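Local coordinates for protein chorismate mutase (Paraburkholderia phymatum, PDB 5TS9) that probably catalyses the rearrangement of chorismate to prephenate, a committed step on the route to phenylalanine and tyrosine, at residues A14-V19 and G146-Q151; R20-R25 and D163-R168; L26-Q31 and G108-I113; Q47-V52 and Q77-K82. One frame throughout, in Å; residues are numbered along the deposited sequence.

Contact 1: A14-V19 and G146-Q151; sequences AFVPLV and GQVAEQ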
loop_
_atom_site.group_PDB
_atom_site.type_symbol
_atom_site.label_atom_id
_atom_site.label_comp_id
_atom_site.label_asym_id
_atom_site.label_seq_id
_atom_site.Cartn_x
_atom_site.Cartn_y
_atom_site.Cartn_z
ATOM N N ALA A 14 19.303 -8.436 -13.641
ATOM C CA ALA A 14 18.727 -9.772 -13.497
ATOM C C ALA A 14 17.291 -9.736 -12.981
ATOM O O ALA A 14 16.489 -10.626 -13.301
ATOM C CB ALA A 14 19.598 -10.608 -12.566
ATOM N N PHE A 15 16.944 -8.733 -12.187
ATOM C CA PHE A 15 15.591 -8.638 -11.658
ATOM C C PHE A 15 14.644 -7.893 -12.590
ATOM O O PHE A 15 13.447 -7.773 -12.275
ATOM C CB PHE A 15 15.617 -7.965 -10.276
ATOM C CG PHE A 15 16.200 -8.837 -9.192
ATOM C CD1 PHE A 15 15.449 -9.848 -8.620
ATOM C CD2 PHE A 15 17.509 -8.662 -8.764
ATOM C CE1 PHE A 15 15.984 -10.669 -7.631
ATOM C CE2 PHE A 15 18.052 -9.477 -7.779
ATOM C CZ PHE A 15 17.295 -10.475 -7.208
ATOM N N VAL A 16 15.132 -7.399 -13.726
ATOM C CA VAL A 16 14.297 -6.518 -14.547
ATOM C C VAL A 16 13.096 -7.251 -15.140
ATOM O O VAL A 16 11.989 -6.698 -15.101
ATOM C CB VAL A 16 15.114 -5.832 -15.648
ATOM C CG1 VAL A 16 14.184 -5.277 -16.709
ATOM C CG2 VAL A 16 15.945 -4.719 -15.043
ATOM N N PRO A 17 13.241 -8.454 -15.724
ATOM C CA PRO A 17 12.037 -9.149 -16.218
ATOM C C PRO A 17 11.010 -9.449 -15.127
ATOM O O PRO A 17 9.800 -9.338 -15.372
ATOM C CB PRO A 17 12.607 -10.433 -16.850
ATOM C CG PRO A 17 14.011 -10.081 -17.216
ATOM C CD PRO A 17 14.472 -9.176 -16.104
ATOM N N LEU A 18 11.450 -9.811 -13.923
ATOM C CA LEU A 18 10.506 -10.004 -12.825
ATOM C C LEU A 18 9.789 -8.700 -12.479
ATOM O O LEU A 18 8.554 -8.666 -12.368
ATOM C CB LEU A 18 11.241 -10.563 -11.602
ATOM C CG LEU A 18 10.457 -10.676 -10.281
ATOM C CD1 LEU A 18 9.194 -11.464 -10.490
ATOM C CD2 LEU A 18 11.337 -11.344 -9.227
ATOM N N VAL A 19 10.549 -7.609 -12.319
ATOM C CA VAL A 19 9.962 -6.318 -11.944
ATOM C C VAL A 19 9.058 -5.811 -13.055
ATOM O O VAL A 19 8.026 -5.186 -12.801
ATOM C CB VAL A 19 11.085 -5.314 -11.600
ATOM C CG1 VAL A 19 10.544 -3.886 -11.410
ATOM C CG2 VAL A 19 11.807 -5.760 -10.340
ATOM N N GLY A 146 13.708 1.276 -10.549
ATOM C CA GLY A 146 14.059 2.523 -11.203
ATOM C C GLY A 146 14.126 2.382 -12.711
ATOM O O GLY A 146 13.551 3.188 -13.452
ATOM N N GLN A 147 14.811 1.340 -13.189
ATOM C CA GLN A 147 14.932 1.137 -14.629
ATOM C C GLN A 147 13.567 0.927 -15.268
ATOM O O GLN A 147 13.251 1.532 -16.297
ATOM C CB GLN A 147 15.849 -0.051 -14.925
ATOM C CG GLN A 147 16.141 -0.230 -16.404
ATOM C CD GLN A 147 17.126 -1.349 -16.674
ATOM O OE1 GLN A 147 18.052 -1.573 -15.901
ATOM N NE2 GLN A 147 16.922 -2.063 -17.776
ATOM N N VAL A 148 12.736 0.079 -14.663
ATOM C CA VAL A 148 11.433 -0.221 -15.246
ATOM C C VAL A 148 10.539 1.017 -15.242
ATOM O O VAL A 148 9.788 1.269 -16.195
ATOM C CB VAL A 148 10.798 -1.400 -14.490
ATOM C CG1 VAL A 148 9.310 -1.483 -14.780
ATOM C CG2 VAL A 148 11.534 -2.730 -14.867
ATOM N N ALA A 149 10.613 1.811 -14.177
ATOM C CA ALA A 149 9.820 3.028 -14.116
ATOM C C ALA A 149 10.265 4.025 -15.181
ATOM O O ALA A 149 9.424 4.654 -15.830
ATOM C CB ALA A 149 9.901 3.625 -12.709
ATOM N N GLU A 150 11.576 4.155 -15.401
ATOM C CA GLU A 150 12.069 4.973 -16.509
ATOM C C GLU A 150 11.594 4.434 -17.855
ATOM O O GLU A 150 10.995 5.171 -18.643
ATOM C CB GLU A 150 13.599 5.063 -16.469
ATOM N N GLN A 151 11.835 3.141 -18.131
ATOM C CA GLN A 151 11.433 2.504 -19.391
ATOM C C GLN A 151 9.958 2.734 -19.685
ATOM O O GLN A 151 9.548 3.071 -20.803
ATOM C CB GLN A 151 11.670 0.994 -19.301
ATOM C CG GLN A 151 12.921 0.405 -19.932
ATOM C CD GLN A 151 13.081 -1.074 -19.554
ATOM O OE1 GLN A 151 12.122 -1.722 -19.115
ATOM N NE2 GLN A 151 14.293 -1.599 -19.698
#

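Contact 2: R20-R25 and D163-R168; sequences RSMADR and DRAVAR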
loop_
_atom_site.group_PDB
_atom_site.type_symbol
_atom_site.label_atom_id
_atom_site.label_comp_id
_atom_site.label_asym_id
_atom_site.label_seq_id
_atom_site.Cartn_x
_atom_site.Cartn_y
_atom_site.Cartn_z
ATOM N N ARG A 20 9.422 -6.091 -14.306
ATOM C CA ARG A 20 8.566 -5.725 -15.428
ATOM C C ARG A 20 7.215 -6.437 -15.346
ATOM O O ARG A 20 6.171 -5.820 -15.558
ATOM C CB ARG A 20 9.299 -6.060 -16.730
ATOM C CG ARG A 20 8.752 -5.403 -17.966
ATOM C CD ARG A 20 9.666 -5.754 -19.143
ATOM N NE ARG A 20 10.903 -4.967 -19.181
ATOM C CZ ARG A 20 12.083 -5.448 -19.569
ATOM N NH1 ARG A 20 12.204 -6.723 -19.918
ATOM N NH2 ARG A 20 13.148 -4.659 -19.601
ATOM N N SER A 21 7.209 -7.734 -15.015
ATOM C CA SER A 21 5.945 -8.457 -14.937
ATOM C C SER A 21 5.066 -7.904 -13.818
ATOM O O SER A 21 3.851 -7.740 -13.995
ATOM C CB SER A 21 6.204 -9.954 -14.753
ATOM O OG SER A 21 7.018 -10.210 -13.619
ATOM N N MET A 22 5.661 -7.587 -12.664
ATOM C CA MET A 22 4.891 -6.960 -11.589
ATOM C C MET A 22 4.380 -5.592 -12.014
ATOM O O MET A 22 3.247 -5.219 -11.679
ATOM C CB MET A 22 5.745 -6.835 -10.326
ATOM C CG MET A 22 6.116 -8.173 -9.697
ATOM S SD MET A 22 7.079 -7.931 -8.160
ATOM C CE MET A 22 7.241 -9.646 -7.609
ATOM N N ALA A 23 5.195 -4.833 -12.773
ATOM C CA ALA A 23 4.725 -3.546 -13.280
ATOM C C ALA A 23 3.545 -3.710 -14.235
ATOM O O ALA A 23 2.600 -2.915 -14.191
ATOM C CB ALA A 23 5.865 -2.779 -13.950
ATOM N N ASP A 24 3.581 -4.726 -15.116
ATOM C CA ASP A 24 2.434 -4.986 -15.987
ATOM C C ASP A 24 1.195 -5.343 -15.168
ATOM O O ASP A 24 0.076 -4.916 -15.490
ATOM C CB ASP A 24 2.757 -6.112 -16.973
ATOM C CG ASP A 24 3.882 -5.753 -17.932
ATOM O OD1 ASP A 24 4.106 -4.552 -18.202
ATOM O OD2 ASP A 24 4.536 -6.688 -18.425
ATOM N N ARG A 25 1.375 -6.113 -14.090
ATOM C CA ARG A 25 0.235 -6.452 -13.243
ATOM C C ARG A 25 -0.293 -5.215 -12.541
ATOM O O ARG A 25 -1.508 -5.000 -12.465
ATOM C CB ARG A 25 0.632 -7.516 -12.215
ATOM C CG ARG A 25 -0.584 -8.207 -11.566
ATOM C CD ARG A 25 -0.224 -9.038 -10.362
ATOM N NE ARG A 25 -1.369 -9.861 -9.977
ATOM C CZ ARG A 25 -2.426 -9.407 -9.304
ATOM N NH1 ARG A 25 -2.466 -8.149 -8.900
ATOM N NH2 ARG A 25 -3.438 -10.227 -9.031
ATOM N N ASP A 163 7.344 -0.183 -5.853
ATOM C CA ASP A 163 8.187 -0.462 -4.682
ATOM C C ASP A 163 7.442 -1.299 -3.639
ATOM O O ASP A 163 8.056 -2.106 -2.931
ATOM C CB ASP A 163 8.656 0.840 -4.029
ATOM C CG ASP A 163 9.790 1.558 -4.808
ATOM O OD1 ASP A 163 10.674 0.905 -5.418
ATOM O OD2 ASP A 163 9.807 2.804 -4.760
ATOM N N ARG A 164 6.126 -1.109 -3.510
ATOM C CA ARG A 164 5.337 -1.955 -2.619
ATOM C C ARG A 164 5.250 -3.375 -3.163
ATOM O O ARG A 164 5.331 -4.351 -2.404
ATOM C CB ARG A 164 3.930 -1.354 -2.438
ATOM C CG ARG A 164 2.964 -2.195 -1.575
ATOM C CD ARG A 164 3.390 -2.158 -0.100
ATOM N NE ARG A 164 2.547 -2.954 0.794
ATOM C CZ ARG A 164 2.668 -4.269 0.943
ATOM N NH1 ARG A 164 3.582 -4.932 0.233
ATOM N NH2 ARG A 164 1.869 -4.923 1.785
ATOM N N ALA A 165 5.108 -3.517 -4.484
ATOM C CA ALA A 165 4.909 -4.850 -5.055
ATOM C C ALA A 165 6.155 -5.727 -4.950
ATOM O O ALA A 165 6.033 -6.942 -4.766
ATOM C CB ALA A 165 4.466 -4.737 -6.514
ATOM N N VAL A 166 7.351 -5.149 -5.048
ATOM C CA VAL A 166 8.600 -5.915 -5.044
ATOM C C VAL A 166 9.096 -6.197 -3.628
ATOM O O VAL A 166 10.203 -6.721 -3.436
ATOM C CB VAL A 166 9.693 -5.171 -5.836
ATOM C CG1 VAL A 166 9.249 -4.952 -7.276
ATOM C CG2 VAL A 166 10.048 -3.848 -5.139
ATOM N N ALA A 167 8.273 -5.847 -2.635
ATOM C CA ALA A 167 8.672 -5.837 -1.224
ATOM C C ALA A 167 9.403 -7.101 -0.776
ATOM O O ALA A 167 10.358 -7.028 0.013
ATOM C CB ALA A 167 7.427 -5.621 -0.359
ATOM N N ARG A 168 8.950 -8.272 -1.199
ATOM C CA ARG A 168 9.537 -9.500 -0.666
ATOM C C ARG A 168 10.109 -10.402 -1.763
ATOM O O ARG A 168 10.133 -11.629 -1.631
ATOM C CB ARG A 168 8.516 -10.235 0.198
ATOM C CG ARG A 168 8.025 -9.332 1.329
ATOM C CD ARG A 168 7.156 -10.043 2.332
ATOM N NE ARG A 168 5.771 -10.008 1.906
ATOM C CZ ARG A 168 4.747 -10.418 2.649
ATOM N NH1 ARG A 168 4.950 -10.905 3.874
ATOM N NH2 ARG A 168 3.518 -10.327 2.166
#

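Contact 3: L26-Q31 and G108-I113; sequences LNTADQ and GVIRPI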
loop_
_atom_site.group_PDB
_atom_site.type_symbol
_atom_site.label_atom_id
_atom_site.label_comp_id
_atom_site.label_asym_id
_atom_site.label_seq_id
_atom_site.Cartn_x
_atom_site.Cartn_y
_atom_site.Cartn_z
ATOM N N LEU A 26 0.621 -4.389 -12.032
ATOM C CA LEU A 26 0.231 -3.159 -11.363
ATOM C C LEU A 26 -0.619 -2.287 -12.275
ATOM O O LEU A 26 -1.589 -1.677 -11.824
ATOM C CB LEU A 26 1.483 -2.413 -10.897
ATOM C CG LEU A 26 1.274 -1.179 -10.022
ATOM C CD1 LEU A 26 0.526 -1.534 -8.704
ATOM C CD2 LEU A 26 2.638 -0.554 -9.734
ATOM N N ASN A 27 -0.297 -2.248 -13.566
ATOM C CA ASN A 27 -0.970 -1.323 -14.468
ATOM C C ASN A 27 -2.428 -1.687 -14.721
ATOM O O ASN A 27 -3.181 -0.828 -15.187
ATOM C CB ASN A 27 -0.213 -1.232 -15.800
ATOM C CG ASN A 27 0.961 -0.254 -15.741
ATOM O OD1 ASN A 27 0.879 0.808 -15.107
ATOM N ND2 ASN A 27 2.058 -0.608 -16.401
ATOM N N THR A 28 -2.852 -2.934 -14.460
ATOM C CA THR A 28 -4.284 -3.226 -14.517
ATOM C C THR A 28 -5.084 -2.417 -13.491
ATOM O O THR A 28 -6.289 -2.241 -13.675
ATOM C CB THR A 28 -4.568 -4.707 -14.277
ATOM O OG1 THR A 28 -4.168 -5.054 -12.938
ATOM C CG2 THR A 28 -3.832 -5.582 -15.298
ATOM N N ALA A 29 -4.444 -1.938 -12.416
ATOM C CA ALA A 29 -5.141 -1.107 -11.427
ATOM C C ALA A 29 -5.833 0.099 -12.068
ATOM O O ALA A 29 -6.929 0.497 -11.644
ATOM C CB ALA A 29 -4.161 -0.634 -10.350
ATOM N N ASP A 30 -5.207 0.702 -13.084
ATOM C CA ASP A 30 -5.829 1.848 -13.744
ATOM C C ASP A 30 -7.181 1.468 -14.330
ATOM O O ASP A 30 -8.157 2.207 -14.183
ATOM C CB ASP A 30 -4.922 2.399 -14.842
ATOM C CG ASP A 30 -3.572 2.830 -14.317
ATOM O OD1 ASP A 30 -3.123 2.264 -13.300
ATOM O OD2 ASP A 30 -2.958 3.734 -14.922
ATOM N N GLN A 31 -7.267 0.303 -14.980
ATOM C CA GLN A 31 -8.546 -0.075 -15.570
ATOM C C GLN A 31 -9.515 -0.625 -14.528
ATOM O O GLN A 31 -10.731 -0.500 -14.709
ATOM C CB GLN A 31 -8.339 -1.092 -16.693
ATOM C CG GLN A 31 -7.933 -0.482 -18.040
ATOM C CD GLN A 31 -9.130 0.078 -18.791
ATOM O OE1 GLN A 31 -10.273 -0.320 -18.544
ATOM N NE2 GLN A 31 -8.876 0.987 -19.718
ATOM N N GLY A 108 -13.442 -10.257 -19.355
ATOM C CA GLY A 108 -13.039 -10.644 -20.694
ATOM C C GLY A 108 -11.613 -10.253 -21.030
ATOM O O GLY A 108 -10.941 -10.938 -21.803
ATOM N N VAL A 109 -11.118 -9.163 -20.460
ATOM C CA VAL A 109 -9.804 -8.642 -20.807
ATOM C C VAL A 109 -8.862 -8.634 -19.605
ATOM O O VAL A 109 -7.760 -9.192 -19.664
ATOM C CB VAL A 109 -9.909 -7.245 -21.454
ATOM C CG1 VAL A 109 -8.536 -6.650 -21.690
ATOM C CG2 VAL A 109 -10.670 -7.351 -22.788
ATOM N N ILE A 110 -9.294 -8.048 -18.484
ATOM C CA ILE A 110 -8.365 -7.885 -17.359
ATOM C C ILE A 110 -8.067 -9.226 -16.688
ATOM O O ILE A 110 -6.916 -9.517 -16.348
ATOM C CB ILE A 110 -8.906 -6.849 -16.357
ATOM C CG1 ILE A 110 -8.972 -5.473 -17.017
ATOM C CG2 ILE A 110 -8.032 -6.783 -15.106
ATOM C CD1 ILE A 110 -7.640 -4.978 -17.472
ATOM N N ARG A 111 -9.086 -10.058 -16.476
ATOM C CA ARG A 111 -8.855 -11.362 -15.854
ATOM C C ARG A 111 -7.856 -12.230 -16.622
ATOM O O ARG A 111 -6.923 -12.753 -15.987
ATOM C CB ARG A 111 -10.190 -12.090 -15.658
ATOM C CG ARG A 111 -10.049 -13.542 -15.208
ATOM C CD ARG A 111 -11.380 -14.284 -15.395
ATOM N NE ARG A 111 -12.440 -13.658 -14.611
ATOM C CZ ARG A 111 -13.738 -13.949 -14.708
ATOM N NH1 ARG A 111 -14.170 -14.871 -15.572
ATOM N NH2 ARG A 111 -14.605 -13.306 -13.934
ATOM N N PRO A 112 -7.962 -12.426 -17.942
ATOM C CA PRO A 112 -6.911 -13.209 -18.621
ATOM C C PRO A 112 -5.520 -12.587 -18.497
ATOM O O PRO A 112 -4.525 -13.321 -18.390
ATOM C CB PRO A 112 -7.389 -13.257 -20.079
ATOM C CG PRO A 112 -8.880 -13.038 -19.991
ATOM C CD PRO A 112 -9.064 -12.077 -18.860
ATOM N N ILE A 113 -5.421 -11.255 -18.487
ATOM C CA ILE A 113 -4.120 -10.613 -18.303
ATOM C C ILE A 113 -3.535 -10.983 -16.944
ATOM O O ILE A 113 -2.344 -11.312 -16.828
ATOM C CB ILE A 113 -4.246 -9.087 -18.471
ATOM C CG1 ILE A 113 -4.150 -8.719 -19.960
ATOM C CG2 ILE A 113 -3.182 -8.363 -17.648
ATOM C CD1 ILE A 113 -4.981 -7.522 -20.380
#

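Contact 4: Q47-V52 and Q77-K82; sequences QREAQV and QVEANK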
loop_
_atom_site.group_PDB
_atom_site.type_symbol
_atom_site.label_atom_id
_atom_site.label_comp_id
_atom_site.label_asym_id
_atom_site.label_seq_id
_atom_site.Cartn_x
_atom_site.Cartn_y
_atom_site.Cartn_z
ATOM N N GLN A 47 -13.338 -11.652 -0.117
ATOM C CA GLN A 47 -13.482 -13.005 -0.651
ATOM C C GLN A 47 -12.671 -13.160 -1.932
ATOM O O GLN A 47 -11.837 -14.066 -2.045
ATOM C CB GLN A 47 -14.960 -13.334 -0.880
ATOM N N ARG A 48 -12.852 -12.241 -2.883
ATOM C CA ARG A 48 -12.102 -12.327 -4.132
ATOM C C ARG A 48 -10.593 -12.256 -3.900
ATOM O O ARG A 48 -9.837 -13.009 -4.522
ATOM C CB ARG A 48 -12.540 -11.224 -5.091
ATOM N N GLU A 49 -10.123 -11.357 -3.016
ATOM C CA GLU A 49 -8.689 -11.287 -2.754
ATOM C C GLU A 49 -8.163 -12.594 -2.163
ATOM O O GLU A 49 -7.034 -13.006 -2.454
ATOM C CB GLU A 49 -8.371 -10.106 -1.833
ATOM C CG GLU A 49 -8.438 -8.747 -2.529
ATOM C CD GLU A 49 -8.273 -7.574 -1.573
ATOM O OE1 GLU A 49 -7.453 -7.658 -0.633
ATOM O OE2 GLU A 49 -8.976 -6.560 -1.765
ATOM N N ALA A 50 -8.956 -13.262 -1.333
ATOM C CA ALA A 50 -8.449 -14.478 -0.711
ATOM C C ALA A 50 -8.324 -15.601 -1.733
ATOM O O ALA A 50 -7.377 -16.403 -1.663
ATOM C CB ALA A 50 -9.347 -14.879 0.455
ATOM N N GLN A 51 -9.228 -15.629 -2.719
ATOM C CA GLN A 51 -9.155 -16.620 -3.786
ATOM C C GLN A 51 -7.982 -16.345 -4.715
ATOM O O GLN A 51 -7.323 -17.281 -5.182
ATOM C CB GLN A 51 -10.462 -16.642 -4.570
ATOM C CG GLN A 51 -10.595 -17.862 -5.442
ATOM C CD GLN A 51 -10.647 -19.128 -4.616
ATOM O OE1 GLN A 51 -11.592 -19.343 -3.858
ATOM N NE2 GLN A 51 -9.619 -19.963 -4.739
ATOM N N VAL A 52 -7.719 -15.065 -5.000
ATOM C CA VAL A 52 -6.525 -14.684 -5.755
ATOM C C VAL A 52 -5.280 -15.231 -5.076
ATOM O O VAL A 52 -4.404 -15.827 -5.713
ATOM C CB VAL A 52 -6.443 -13.152 -5.892
ATOM C CG1 VAL A 52 -5.095 -12.746 -6.478
ATOM C CG2 VAL A 52 -7.603 -12.615 -6.731
ATOM N N GLN A 77 1.328 -8.147 -4.272
ATOM C CA GLN A 77 0.775 -7.680 -5.544
ATOM C C GLN A 77 -0.606 -7.079 -5.368
ATOM O O GLN A 77 -0.931 -6.069 -6.010
ATOM C CB GLN A 77 0.680 -8.820 -6.567
ATOM C CG GLN A 77 1.978 -9.513 -6.929
ATOM C CD GLN A 77 3.138 -8.560 -7.116
ATOM O OE1 GLN A 77 3.215 -7.839 -8.113
ATOM N NE2 GLN A 77 4.075 -8.578 -6.175
ATOM N N VAL A 78 -1.459 -7.711 -4.553
ATOM C CA VAL A 78 -2.812 -7.174 -4.451
ATOM C C VAL A 78 -2.820 -5.886 -3.631
ATOM O O VAL A 78 -3.571 -4.964 -3.946
ATOM C CB VAL A 78 -3.791 -8.225 -3.899
ATOM C CG1 VAL A 78 -3.840 -9.423 -4.819
ATOM C CG2 VAL A 78 -3.393 -8.648 -2.516
ATOM N N GLU A 79 -1.948 -5.757 -2.629
ATOM C CA GLU A 79 -1.878 -4.504 -1.871
ATOM C C GLU A 79 -1.335 -3.364 -2.724
ATOM O O GLU A 79 -1.786 -2.224 -2.602
ATOM C CB GLU A 79 -1.009 -4.674 -0.619
ATOM C CG GLU A 79 -1.580 -5.628 0.410
ATOM C CD GLU A 79 -2.900 -5.152 0.969
ATOM O OE1 GLU A 79 -3.067 -3.927 1.149
ATOM O OE2 GLU A 79 -3.774 -5.994 1.228
ATOM N N ALA A 80 -0.342 -3.635 -3.574
ATOM C CA ALA A 80 0.148 -2.559 -4.433
ATOM C C ALA A 80 -0.947 -2.122 -5.403
ATOM O O ALA A 80 -1.115 -0.929 -5.681
ATOM C CB ALA A 80 1.394 -3.012 -5.197
ATOM N N ASN A 81 -1.715 -3.084 -5.900
ATOM C CA ASN A 81 -2.804 -2.768 -6.818
ATOM C C ASN A 81 -3.865 -1.908 -6.134
ATOM O O ASN A 81 -4.334 -0.915 -6.701
ATOM C CB ASN A 81 -3.389 -4.074 -7.358
ATOM C CG ASN A 81 -3.858 -3.948 -8.802
ATOM O OD1 ASN A 81 -4.965 -3.475 -9.066
ATOM N ND2 ASN A 81 -3.015 -4.360 -9.736
ATOM N N LYS A 82 -4.253 -2.263 -4.908
ATOM C CA LYS A 82 -5.200 -1.423 -4.172
ATOM C C LYS A 82 -4.627 -0.034 -3.883
ATOM O O LYS A 82 -5.358 0.953 -3.931
ATOM C CB LYS A 82 -5.627 -2.117 -2.873
ATOM C CG LYS A 82 -6.273 -3.497 -3.126
ATOM C CD LYS A 82 -6.912 -4.092 -1.872
ATOM C CE LYS A 82 -5.853 -4.462 -0.855
ATOM N NZ LYS A 82 -6.502 -5.112 0.355
#

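Contact 1: A14-V19 and G146-Q151
Val148 pushes its CG2 methyl between Val16 and Val19, two residues that lie nearly one turn apart at the start of helix 16-39. The tight part of the contact is built around this methyl. Val19 CG1 comes within 3.8 Å of Val148 CG2, and Val16 CG1 meets the same methyl at 4.1 Å, its side chain passing that of Val148 in the opposite direction. Because Val148 CG1 is the branch anti to its backbone N (chi1 163°), CG2 is left beside that nitrogen and faces helix 16-39. The backbone is close too, with Val16 O lying 4.0 Å from Val148 CG2. Leu162 of helix 156-165 packs on both Val19 and Val148.

The outer side is looser. Here the extended chain of Gln147 crosses Val16 at about a right angle, and in one of its two modelled conformers the terminal amide lies against the CG2 methyl of Val16. Gln147 remains partly exposed.

No hydrogen bond joins the two segments, so helix 137-151 is held against this end of helix 16-39 by branched aliphatic packing, with the polar side chain of Gln147 at the edge.

Contact 2: R20-R25 and D163-R168
Met22 reaches from helix 16-39 to the C-terminal end of helix 156-165, where its sulfur lies close to both Ala165 and Val166. The apolar part of the contact depends on that one atom. Met22 SD lies 3.8 Å from Val166 CG1 and, more loosely, 4.4 Å from Ala165 CB. The methionine chain is fully extended beyond CG, with chi2 at -178°, which carries the sulfur across to the other segment. On the valine side, CG1 stands anti to the carbonyl carbon (chi1 -59°), and this is the branch that meets the sulfur.

The polar part concerns a backbone carbonyl. Met22 SD approaches Ala165 O to 3.7 Å, a van der Waals neighbour with no hydrogen bond between the segments. That oxygen has its polar partner elsewhere, accepting a hydrogen bond from Gln77 NE2 of helix 67-95. The carbonyl is thus satisfied although it is buried beside a thioether. Val166 is the first residue to leave helical geometry, which places the contact where helix 156-165 gives way to the C-terminal tail.

Earlier on the same segment, Asp163 forms a salt bridge with Arg94 of the second subunit. Around the sulfur, helix 67-95 brings Gln77 against Met22 and Ala80 against Ala165, while helix 137-151 packs Val141 and Val145 on Val166. The contact itself therefore lies in the core, where helices 16-39, 67-95, 137-151 and 156-165 meet, with the residues just before Ala165 turned to the other subunit.

Contact 3: L26-Q31 and G108-I113
Thr28 and Gln31, on one face of helix 16-39, receive Ile110 and Ile113 of helix 106-128 in the all-helical fold of the AroQ chorismate mutases. The two short helical segments run nearly antiparallel, at 165°, with their axes 10.8 Å apart. In the first shell, Thr28 CG2 and Ile113 CG2 make the closest approach, 3.7 Å, as their side chains slide past one another in opposite directions. Ile110 uses both its branches: CG2 lies 4.1 Å from Thr28 CB, and CD1 reaches Gln31 CB at 4.0 Å. The isoleucine can span the two residues because its CG2 stands anti to the backbone N while CG1 leads CD1 away on another branch.

Both helices depart from regularity here. Helix 16-39 is kinked at Ala29 and Asp30, where Ala29 N bonds Leu26 O instead of the usual carbonyl. Helix 106-128 has a wider pi-type turn at 108-110 and a kink at Pro112, whose ring nitrogen has no proton to give to the preceding turn.

The next shell fixes the polar ends. Thr28 turns its hydroxyl back on its own helix, where OG1 is hydrogen-bonded to Arg25 O, and so presents its methyl to Ile113. Gln31 bends at chi2 (-80°) and sends its amide to the loop that precedes helix 106-128. There both ends are engaged by backbone: OE1 accepts from Gln104 N, and NE2 donates to Pro102 O.

Contact 4: Q47-V52 and Q77-K82
Glu49 of helix 46-59 and Lys82 of helix 67-95 stretch toward each other and join in a salt bridge. The ionic part comes first. Lys82 NZ donates to Glu49 OE1 at 2.9 Å, meeting that oxygen on its syn side and 22° out of the carboxylate plane. The same ammonium group turns to Glu79, one helical turn back on its own helix, and bonds OE2 at 3.0 Å; this carboxylate is approached from above its plane. Both acids are modelled in two conformers, and these bonds belong to one of them. Lys82 bends at chi3 (-68°), which brings NZ between the two acids. Along the way its aliphatic part runs beside the Glu49 carboxylate. Glu49 OE2 also takes a weak hydrogen bond from Asp45 N.

The apolar part lies about a turn farther along helix 46-59. Val52 CG1 touches Val78 CG1 at 3.9 Å, the two side chains passing in opposite directions. The segments run at 140° to each other, and their axes are 11.5 Å apart at closest approach.

Tyr44, in the loop before helix 46-59, touches both Glu49 and Lys82. Beyond the segments, Glu79 OE1 forms a salt bridge with Arg164 of the second subunit, which extends the network to the dimer interface.

Glu49 OE1 and Glu79 OE2 stand 4.4 Å apart, a spacing at which like charges would be expected to repel; the ammonium group probably offsets this, joining Glu49 of one helix to the Glu79–Lys82 pair of the other.

Overall arrangement
Contacts 1, 2 and 3 all draw on helix 16-39 at successive stations, where it meets helices 137-151, 156-165 and 106-128 in turn; contact 4 instead pairs helix 46-59 with helix 67-95. Contact 2 is the most central, its centre about 4 Å from the centre of the chain, whereas contacts 1 and 4 lie on opposite sides of it. The chemistry follows the setting. The three buried contacts are aliphatic or thioether packing without hydrogen bonds across them, while the partly buried contact 4 combines a salt-bridge network with one valine pair. Contacts 2 and 4 touch each other, and both reach the second subunit.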